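Local coordinates for mitochondrial import inner membrane translocase subunit TIM21 (Saccharomyces cerevisiae, PDB 2CIU), which helps tether the TIM23 complex of the mitochondrial inner membrane to the TOM complex during import of transit-peptide-containing proteins, this chain being its intermembrane-space domain, at residues A[16-21]-A[76-81]; A[28-33]-A[38-43]; A[105-110]-A[115-120]. All blocks are in the same frame, centred on the assembly; numbering follows the deposited sequence.

Interaction 1: residues A[16-21]-A[76-81]; sequences SMVEKN and FHVESK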
loop_
_atom_site.group_PDB
_atom_site.type_symbol
_atom_site.label_atom_id
_atom_site.label_comp_id
_atom_site.label_asym_id
_atom_site.label_seq_id
_atom_site.Cartn_x
_atom_site.Cartn_y
_atom_site.Cartn_z
ATOM N N SER A 16 6.848 -2.322 3.958
ATOM C CA SER A 16 7.410 -2.486 5.291
ATOM C C SER A 16 6.503 -1.851 6.335
ATOM O O SER A 16 6.320 -2.397 7.424
ATOM C CB SER A 16 8.814 -1.891 5.352
ATOM O OG SER A 16 9.687 -2.648 4.533
ATOM N N MET A 17 5.914 -0.703 6.007
ATOM C CA MET A 17 5.001 -0.032 6.925
ATOM C C MET A 17 3.758 -0.877 7.177
ATOM O O MET A 17 3.269 -0.977 8.299
ATOM C CB MET A 17 4.538 1.297 6.345
ATOM C CG MET A 17 5.595 2.348 6.200
ATOM S SD MET A 17 4.845 3.745 5.341
ATOM C CE MET A 17 3.511 4.074 6.422
ATOM N N VAL A 18 3.228 -1.458 6.110
ATOM C CA VAL A 18 2.037 -2.280 6.201
ATOM C C VAL A 18 2.266 -3.516 7.060
ATOM O O VAL A 18 1.467 -3.839 7.937
ATOM C CB VAL A 18 1.595 -2.724 4.794
ATOM C CG1 VAL A 18 0.384 -3.649 4.884
ATOM C CG2 VAL A 18 1.300 -1.494 3.947
ATOM N N GLU A 19 3.371 -4.193 6.786
ATOM C CA GLU A 19 3.733 -5.421 7.481
ATOM C C GLU A 19 3.948 -5.240 8.976
ATOM O O GLU A 19 3.647 -6.137 9.765
ATOM C CB GLU A 19 4.997 -6.000 6.847
ATOM C CG GLU A 19 5.531 -7.245 7.516
ATOM C CD GLU A 19 6.838 -7.675 6.910
ATOM O OE1 GLU A 19 7.786 -6.860 6.913
ATOM O OE2 GLU A 19 6.919 -8.823 6.428
ATOM N N LYS A 20 4.463 -4.080 9.370
ATOM C CA LYS A 20 4.731 -3.817 10.782
ATOM C C LYS A 20 3.542 -3.234 11.534
ATOM O O LYS A 20 3.592 -3.065 12.751
ATOM C CB LYS A 20 5.933 -2.877 10.926
ATOM N N ASN A 21 2.460 -2.937 10.822
ATOM C CA ASN A 21 1.296 -2.352 11.470
ATOM C C ASN A 21 0.426 -3.402 12.150
ATOM O O ASN A 21 -0.175 -4.246 11.485
ATOM C CB ASN A 21 0.467 -1.569 10.448
ATOM C CG ASN A 21 -0.696 -0.853 11.082
ATOM O OD1 ASN A 21 -1.686 -1.469 11.467
ATOM N ND2 ASN A 21 -0.577 0.467 11.208
ATOM N N PHE A 76 -0.410 -2.368 -4.645
ATOM C CA PHE A 76 0.201 -3.686 -4.513
ATOM C C PHE A 76 -0.585 -4.475 -3.480
ATOM O O PHE A 76 -1.503 -3.952 -2.855
ATOM C CB PHE A 76 1.696 -3.583 -4.136
ATOM C CG PHE A 76 1.964 -2.929 -2.813
ATOM C CD1 PHE A 76 1.963 -3.674 -1.631
ATOM C CD2 PHE A 76 2.241 -1.568 -2.745
ATOM C CE1 PHE A 76 2.240 -3.064 -0.408
ATOM C CE2 PHE A 76 2.517 -0.954 -1.529
ATOM C CZ PHE A 76 2.519 -1.701 -0.355
ATOM N N HIS A 77 -0.252 -5.748 -3.310
ATOM C CA HIS A 77 -0.975 -6.557 -2.358
ATOM C C HIS A 77 -0.063 -7.136 -1.310
ATOM O O HIS A 77 1.133 -7.274 -1.537
ATOM C CB HIS A 77 -1.659 -7.740 -3.046
ATOM C CG HIS A 77 -2.765 -7.352 -3.978
ATOM N ND1 HIS A 77 -2.559 -7.075 -5.313
ATOM C CD2 HIS A 77 -4.094 -7.211 -3.765
ATOM C CE1 HIS A 77 -3.718 -6.785 -5.882
ATOM N NE2 HIS A 77 -4.664 -6.863 -4.965
ATOM N N VAL A 78 -0.663 -7.470 -0.171
ATOM C CA VAL A 78 0.034 -8.126 0.931
ATOM C C VAL A 78 -0.896 -9.285 1.262
ATOM O O VAL A 78 -2.096 -9.098 1.490
ATOM C CB VAL A 78 0.227 -7.204 2.152
ATOM C CG1 VAL A 78 0.836 -8.002 3.313
ATOM C CG2 VAL A 78 1.160 -6.045 1.782
ATOM N N GLU A 79 -0.340 -10.490 1.267
ATOM C CA GLU A 79 -1.130 -11.689 1.488
ATOM C C GLU A 79 -0.712 -12.534 2.680
ATOM O O GLU A 79 0.474 -12.800 2.865
ATOM C CB GLU A 79 -1.065 -12.566 0.232
ATOM C CG GLU A 79 -1.787 -13.906 0.387
ATOM C CD GLU A 79 -1.660 -14.819 -0.817
ATOM O OE1 GLU A 79 -2.141 -15.967 -0.731
ATOM O OE2 GLU A 79 -1.091 -14.413 -1.851
ATOM N N SER A 80 -1.692 -12.939 3.481
ATOM C CA SER A 80 -1.438 -13.834 4.616
ATOM C C SER A 80 -2.063 -15.154 4.189
ATOM O O SER A 80 -2.671 -15.241 3.124
ATOM C CB SER A 80 -2.127 -13.343 5.890
ATOM O OG SER A 80 -3.540 -13.410 5.762
ATOM N N LYS A 81 -1.923 -16.189 5.010
ATOM C CA LYS A 81 -2.518 -17.477 4.664
ATOM C C LYS A 81 -4.052 -17.406 4.612
ATOM O O LYS A 81 -4.704 -18.293 4.059
ATOM C CB LYS A 81 -2.101 -18.540 5.688
ATOM C CG LYS A 81 -0.618 -18.863 5.682
ATOM C CD LYS A 81 -0.253 -19.719 6.890
ATOM C CE LYS A 81 1.255 -19.870 7.024
ATOM N NZ LYS A 81 1.623 -20.448 8.347
#

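Interaction 2: residues A[28-33]-A[38-43]; sequences LQCDDG and ERLKAY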
loop_
_atom_site.group_PDB
_atom_site.type_symbol
_atom_site.label_atom_id
_atom_site.label_comp_id
_atom_site.label_asym_id
_atom_site.label_seq_id
_atom_site.Cartn_x
_atom_site.Cartn_y
_atom_site.Cartn_z
ATOM N N LEU A 28 -5.546 -8.910 8.500
ATOM C CA LEU A 28 -5.112 -9.991 7.622
ATOM C C LEU A 28 -5.197 -11.338 8.334
ATOM O O LEU A 28 -4.948 -12.375 7.728
ATOM C CB LEU A 28 -3.676 -9.755 7.159
ATOM C CG LEU A 28 -3.449 -8.647 6.126
ATOM C CD1 LEU A 28 -1.955 -8.378 5.997
ATOM C CD2 LEU A 28 -4.048 -9.061 4.789
ATOM N N GLN A 29 -5.561 -11.297 9.611
ATOM C CA GLN A 29 -5.689 -12.499 10.422
ATOM C C GLN A 29 -4.389 -13.294 10.404
ATOM O O GLN A 29 -4.389 -14.513 10.199
ATOM C CB GLN A 29 -6.856 -13.349 9.914
ATOM C CG GLN A 29 -8.207 -12.665 10.106
ATOM C CD GLN A 29 -9.365 -13.482 9.581
ATOM O OE1 GLN A 29 -9.381 -14.709 9.707
ATOM N NE2 GLN A 29 -10.358 -12.805 9.003
ATOM N N CYS A 30 -3.285 -12.587 10.621
ATOM C CA CYS A 30 -1.963 -13.214 10.650
ATOM C C CYS A 30 -1.862 -14.236 11.767
ATOM O O CYS A 30 -2.418 -14.046 12.842
ATOM C CB CYS A 30 -0.874 -12.172 10.875
ATOM S SG CYS A 30 -0.614 -11.061 9.473
ATOM N N ASP A 31 -1.140 -15.314 11.481
ATOM C CA ASP A 31 -0.897 -16.381 12.443
ATOM C C ASP A 31 0.323 -15.887 13.227
ATOM O O ASP A 31 1.444 -16.310 12.970
ATOM C CB ASP A 31 -0.561 -17.671 11.686
ATOM C CG ASP A 31 -0.416 -18.872 12.599
ATOM O OD1 ASP A 31 -0.531 -18.709 13.829
ATOM O OD2 ASP A 31 -0.186 -19.980 12.074
ATOM N N ASP A 32 0.100 -14.970 14.163
ATOM C CA ASP A 32 1.191 -14.418 14.966
ATOM C C ASP A 32 1.115 -14.997 16.367
ATOM O O ASP A 32 0.120 -14.839 17.062
ATOM C CB ASP A 32 1.099 -12.890 15.062
ATOM C CG ASP A 32 1.279 -12.202 13.723
ATOM O OD1 ASP A 32 1.807 -12.825 12.780
ATOM O OD2 ASP A 32 0.897 -11.014 13.625
ATOM N N GLY A 33 2.176 -15.667 16.785
ATOM C CA GLY A 33 2.147 -16.255 18.107
ATOM C C GLY A 33 3.489 -16.243 18.793
ATOM O O GLY A 33 4.443 -15.612 18.337
ATOM N N GLU A 38 3.811 -14.500 11.428
ATOM C CA GLU A 38 3.653 -15.070 10.102
ATOM C C GLU A 38 4.441 -14.260 9.083
ATOM O O GLU A 38 4.482 -13.022 9.146
ATOM C CB GLU A 38 2.177 -15.079 9.697
ATOM C CG GLU A 38 1.931 -15.635 8.298
ATOM C CD GLU A 38 0.457 -15.650 7.903
ATOM O OE1 GLU A 38 -0.415 -15.488 8.778
ATOM O OE2 GLU A 38 0.180 -15.850 6.704
ATOM N N ARG A 39 5.071 -14.959 8.145
ATOM C CA ARG A 39 5.830 -14.297 7.094
ATOM C C ARG A 39 4.848 -13.961 5.975
ATOM O O ARG A 39 4.413 -14.841 5.238
ATOM C CB ARG A 39 6.922 -15.224 6.558
ATOM C CG ARG A 39 8.046 -15.465 7.555
ATOM C CD ARG A 39 9.153 -16.309 6.947
ATOM N NE ARG A 39 8.747 -17.695 6.737
ATOM C CZ ARG A 39 8.585 -18.583 7.714
ATOM N NH1 ARG A 39 8.797 -18.230 8.976
ATOM N NH2 ARG A 39 8.214 -19.824 7.431
ATOM N N LEU A 40 4.494 -12.688 5.869
ATOM C CA LEU A 40 3.569 -12.252 4.831
ATOM C C LEU A 40 4.247 -12.222 3.467
ATOM O O LEU A 40 5.477 -12.193 3.358
ATOM C CB LEU A 40 3.015 -10.872 5.180
ATOM C CG LEU A 40 2.137 -10.788 6.430
ATOM C CD1 LEU A 40 1.715 -9.343 6.675
ATOM C CD2 LEU A 40 0.922 -11.683 6.258
ATOM N N LYS A 41 3.426 -12.228 2.421
ATOM C CA LYS A 41 3.879 -12.220 1.043
ATOM C C LYS A 41 3.347 -10.947 0.375
ATOM O O LYS A 41 2.276 -10.467 0.738
ATOM C CB LYS A 41 3.322 -13.459 0.351
ATOM C CG LYS A 41 3.710 -13.624 -1.094
ATOM C CD LYS A 41 3.090 -14.901 -1.645
ATOM C CE LYS A 41 3.521 -15.172 -3.064
ATOM N NZ LYS A 41 3.030 -16.516 -3.498
ATOM N N ALA A 42 4.110 -10.398 -0.562
ATOM C CA ALA A 42 3.698 -9.182 -1.258
ATOM C C ALA A 42 4.043 -9.253 -2.737
ATOM O O ALA A 42 5.022 -9.880 -3.137
ATOM C CB ALA A 42 4.365 -7.947 -0.617
ATOM N N TYR A 43 3.225 -8.599 -3.555
ATOM C CA TYR A 43 3.437 -8.584 -4.992
ATOM C C TYR A 43 2.620 -7.459 -5.589
ATOM O O TYR A 43 1.828 -6.825 -4.881
ATOM C CB TYR A 43 3.045 -9.930 -5.632
ATOM C CG TYR A 43 1.809 -10.581 -5.052
ATOM C CD1 TYR A 43 0.535 -10.077 -5.328
ATOM C CD2 TYR A 43 1.906 -11.690 -4.193
ATOM C CE1 TYR A 43 -0.610 -10.650 -4.772
ATOM C CE2 TYR A 43 0.759 -12.264 -3.623
ATOM C CZ TYR A 43 -0.498 -11.734 -3.922
ATOM O OH TYR A 43 -1.638 -12.261 -3.361
HETATM O O HOH W 1 -3.088 -16.143 8.315
#

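Interaction 3: residues A[105-110]-A[115-120]; sequences MYVDVP and YYLIKP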
loop_
_atom_site.group_PDB
_atom_site.type_symbol
_atom_site.label_atom_id
_atom_site.label_comp_id
_atom_site.label_asym_id
_atom_site.label_seq_id
_atom_site.Cartn_x
_atom_site.Cartn_y
_atom_site.Cartn_z
ATOM N N MET A 105 -2.242 6.793 1.991
ATOM C CA MET A 105 -1.951 5.370 1.952
ATOM C C MET A 105 -3.015 4.611 2.723
ATOM O O MET A 105 -3.280 4.898 3.890
ATOM C CB MET A 105 -0.562 5.089 2.526
ATOM C CG MET A 105 -0.186 3.621 2.421
ATOM S SD MET A 105 1.453 3.300 3.133
ATOM C CE MET A 105 1.840 1.826 2.279
ATOM N N TYR A 106 -3.676 3.668 2.056
ATOM C CA TYR A 106 -4.695 2.902 2.737
ATOM C C TYR A 106 -4.641 1.447 2.318
ATOM O O TYR A 106 -4.001 1.081 1.325
ATOM C CB TYR A 106 -6.095 3.510 2.516
ATOM C CG TYR A 106 -6.615 3.482 1.090
ATOM C CD1 TYR A 106 -7.146 2.315 0.533
ATOM C CD2 TYR A 106 -6.577 4.632 0.301
ATOM C CE1 TYR A 106 -7.627 2.293 -0.781
ATOM C CE2 TYR A 106 -7.051 4.623 -1.007
ATOM C CZ TYR A 106 -7.570 3.460 -1.543
ATOM O OH TYR A 106 -8.000 3.452 -2.851
ATOM N N VAL A 107 -5.303 0.618 3.110
ATOM C CA VAL A 107 -5.318 -0.810 2.876
ATOM C C VAL A 107 -6.725 -1.327 2.903
ATOM O O VAL A 107 -7.465 -1.062 3.849
ATOM C CB VAL A 107 -4.516 -1.546 3.968
ATOM C CG1 VAL A 107 -4.514 -3.036 3.685
ATOM C CG2 VAL A 107 -3.112 -0.987 4.034
ATOM N N ASP A 108 -7.089 -2.059 1.857
ATOM C CA ASP A 108 -8.416 -2.643 1.751
ATOM C C ASP A 108 -8.351 -4.158 1.903
ATOM O O ASP A 108 -7.758 -4.833 1.064
ATOM C CB ASP A 108 -9.043 -2.353 0.379
ATOM C CG ASP A 108 -9.546 -0.921 0.238
ATOM O OD1 ASP A 108 -9.821 -0.261 1.260
ATOM O OD2 ASP A 108 -9.690 -0.472 -0.924
ATOM N N VAL A 109 -8.965 -4.681 2.962
ATOM C CA VAL A 109 -9.036 -6.123 3.194
ATOM C C VAL A 109 -10.519 -6.464 3.067
ATOM O O VAL A 109 -11.364 -5.815 3.682
ATOM C CB VAL A 109 -8.555 -6.499 4.600
ATOM C CG1 VAL A 109 -8.698 -8.007 4.798
ATOM C CG2 VAL A 109 -7.107 -6.053 4.795
ATOM N N PRO A 110 -10.863 -7.478 2.263
ATOM C CA PRO A 110 -12.286 -7.803 2.126
ATOM C C PRO A 110 -13.020 -8.017 3.443
ATOM O O PRO A 110 -12.547 -8.739 4.328
ATOM C CB PRO A 110 -12.270 -9.055 1.252
ATOM C CG PRO A 110 -11.080 -8.837 0.392
ATOM C CD PRO A 110 -10.044 -8.325 1.376
ATOM N N TYR A 115 -8.608 0.877 5.828
ATOM C CA TYR A 115 -7.712 1.346 6.870
ATOM C C TYR A 115 -6.654 2.311 6.356
ATOM O O TYR A 115 -5.835 1.956 5.512
ATOM C CB TYR A 115 -7.028 0.139 7.524
ATOM C CG TYR A 115 -6.309 0.461 8.800
ATOM C CD1 TYR A 115 -6.890 0.175 10.035
ATOM C CD2 TYR A 115 -5.058 1.070 8.780
ATOM C CE1 TYR A 115 -6.237 0.495 11.220
ATOM C CE2 TYR A 115 -4.396 1.389 9.960
ATOM C CZ TYR A 115 -4.990 1.100 11.171
ATOM O OH TYR A 115 -4.330 1.427 12.332
ATOM N N TYR A 116 -6.665 3.536 6.867
ATOM C CA TYR A 116 -5.679 4.518 6.437
ATOM C C TYR A 116 -4.418 4.525 7.288
ATOM O O TYR A 116 -4.471 4.743 8.498
ATOM C CB TYR A 116 -6.290 5.927 6.445
ATOM C CG TYR A 116 -7.159 6.211 5.243
ATOM C CD1 TYR A 116 -6.641 6.886 4.139
ATOM C CD2 TYR A 116 -8.479 5.763 5.187
ATOM C CE1 TYR A 116 -7.415 7.106 3.001
ATOM C CE2 TYR A 116 -9.267 5.980 4.050
ATOM C CZ TYR A 116 -8.722 6.649 2.964
ATOM O OH TYR A 116 -9.472 6.833 1.824
ATOM N N LEU A 117 -3.286 4.262 6.653
ATOM C CA LEU A 117 -2.001 4.312 7.332
ATOM C C LEU A 117 -1.551 5.763 7.305
ATOM O O LEU A 117 -0.928 6.257 8.240
ATOM C CB LEU A 117 -0.968 3.437 6.621
ATOM C CG LEU A 117 -1.138 1.927 6.808
ATOM C CD1 LEU A 117 -0.115 1.184 5.950
ATOM C CD2 LEU A 117 -0.967 1.573 8.277
ATOM N N ILE A 118 -1.867 6.448 6.212
ATOM C CA ILE A 118 -1.509 7.848 6.072
ATOM C C ILE A 118 -2.729 8.573 5.546
ATOM O O ILE A 118 -3.173 8.325 4.425
ATOM C CB ILE A 118 -0.318 8.025 5.107
ATOM C CG1 ILE A 118 0.914 7.347 5.718
ATOM C CG2 ILE A 118 -0.058 9.510 4.850
ATOM C CD1 ILE A 118 2.144 7.379 4.864
ATOM N N LYS A 119 -3.295 9.437 6.383
ATOM C CA LYS A 119 -4.469 10.205 5.994
ATOM C C LYS A 119 -4.013 11.501 5.356
ATOM O O LYS A 119 -3.170 12.214 5.903
ATOM C CB LYS A 119 -5.349 10.499 7.209
ATOM C CG LYS A 119 -6.156 9.304 7.679
ATOM C CD LYS A 119 -7.028 9.672 8.865
ATOM C CE LYS A 119 -7.873 8.495 9.313
ATOM N NZ LYS A 119 -8.761 8.856 10.457
ATOM N N PRO A 120 -4.570 11.826 4.184
ATOM C CA PRO A 120 -4.204 13.048 3.467
ATOM C C PRO A 120 -4.430 14.319 4.274
ATOM O O PRO A 120 -5.299 14.371 5.153
ATOM C CB PRO A 120 -5.091 12.996 2.224
ATOM C CG PRO A 120 -5.325 11.534 2.022
ATOM C CD PRO A 120 -5.574 11.059 3.426
#

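Interaction 1: residues A[16-21]-A[76-81]
Val-18, on the last turn of helix 6-20, meets Phe-76 and Val-78 near the end of strand 70-79 with no hydrogen bond between the two backbones, so these two segments meet through side chains alone. The closest approach is between two valine methyls, CG1 of Val-18 and CG2 of Val-78, 4.0 Å apart, an ordinary van der Waals distance. The two side chains slide past each other in opposite directions, each offering one branch to the other. In Val-18 the touching methyl CG1 stands anti to the backbone N (chi1 177°), which leaves CG2 beside that nitrogen. This second methyl faces Phe-76, coming obliquely to the ring with CG2 4.5 Å from CZ, a looser contact than the one between the valines. The phenylalanine can reach the helix because its ring extends well beyond CB, whereas the short, branched valines suit the closer spacing next to it. Phe-76 and Val-78 are alternate residues of the strand, so both send their side chains to the helix-bearing face, while His-77 between them turns to the other. Only 107 Å² is buried between the segments, but the contact is part of a wider apolar layer: Phe-76 also packs edge-to-face with Phe-11, Val-78 touches Val-15, and Val-18 reaches Met-105 and Leu-117. All three touching residues are buried. A helix laid across the face of a curved antiparallel sheet, with aliphatic and aromatic side chains filling the interface, is consistent with the NTF2-like clan to which the TIM21 family belongs.

Interaction 2: residues A[28-33]-A[38-43]
Glu-38 and Asp-31 meet where the chain, leaving helix 22-27 through a Schellman motif at Gln-29, loops round to enter strand 41-48. The Glu-38 carboxylate takes the backbone N-H of Asp-31 on OE1, N to OE1 2.8 Å, in a fairly straight bond (167°). With CG anti to the backbone N (chi1 179°), the extended chain carries the carboxylate back to the backbone of Asp-31, which a shorter aspartate would not reach as readily. A water donates to the same OE1 and to the carbonyl O of Gln-29, while OE2 accepts from the backbone N of Lys-81; the buried carboxylate is thus held at both oxygens. Asp-32 binds in the reverse direction: its OD1 accepts the backbone N-H of Glu-38 at 2.9 Å from N, and its OD2 forms a salt bridge with Arg-25, which may ease the closeness of two acids. Their carboxylate planes are turned 73° apart. Asp-31, between these two bonds, is the centre of an inverse gamma turn whose bond, from Asp-32 N to Cys-30 O, is weak. On the apolar side, both methyls of Leu-40 lie against SG of Cys-30, CD2 at 3.6 Å, and CD1 also meets CD1 of Leu-28 at 3.9 Å.

Interaction 3: residues A[105-110]-A[115-120]
The Tyr-116 ring carries CB of Tyr-106 over the centre of one face, a CH-pi contact with CB 3.8 Å from the ring centroid, while the carbonyl O of Ile-118 lies in plane at its edge. The two tyrosine rings run side by side, pointing the same way, but their planes are 51° apart, so they meet obliquely. This pair sits on the hairpin of strands 101-108 and 115-116, in its non-hydrogen-bonded position, with a classic beta bulge next to it. Tyr-106 and Tyr-116 share one face of the sheet; Met-105, Val-107, Tyr-115 and Ile-118 point to the other, where helices 6-20 and 22-27 pack. An alanine in place of Tyr-116 would probably cost CB of Tyr-106 its CH-pi partner and open a gap beside the Tyr-106 ring, which would keep His-88. Beyond the tyrosines, Leu-117 swings CD1 to 3.9 Å from SD of Met-105; the unbranched, extended methionine (chi1 -176°) reaches across to it. Val-107 and Tyr-115 bond to each other through both backbone N-H groups. At the bulge, O of Met-105 grips two donors: N of Leu-117 at 2.8 Å, tilted 27° from the carbonyl plane, and N of Ile-118 at 3.1 Å, in that plane on a lone pair.

How the interactions relate
Each of the three contacts has a segment in the same antiparallel sheet. Interactions 1 and 2 have centres about 7 Å apart and meet directly: OG of Ser-80 lies 2.6 Å from O of Leu-28, probably hydrogen-bonded, and N of Glu-79 lies 2.7 Å from O of Lys-41, where strands 70-79 and 41-48 pair. Interaction 3 is about 12 Å, centre to centre, from interaction 1 and joins it through apolar packing between the helix and the hairpin, CG2 of Val-18 lying 3.6 Å from CD1 of Leu-117. Interactions 2 and 3 are about 17 Å apart between centres and barely touch, through Leu-28 and Val-109. Helix 6-20 thus bridges the bulged hairpin and strand 70-79, while the loop of interaction 2 leads from helix 22-27 into strand 41-48.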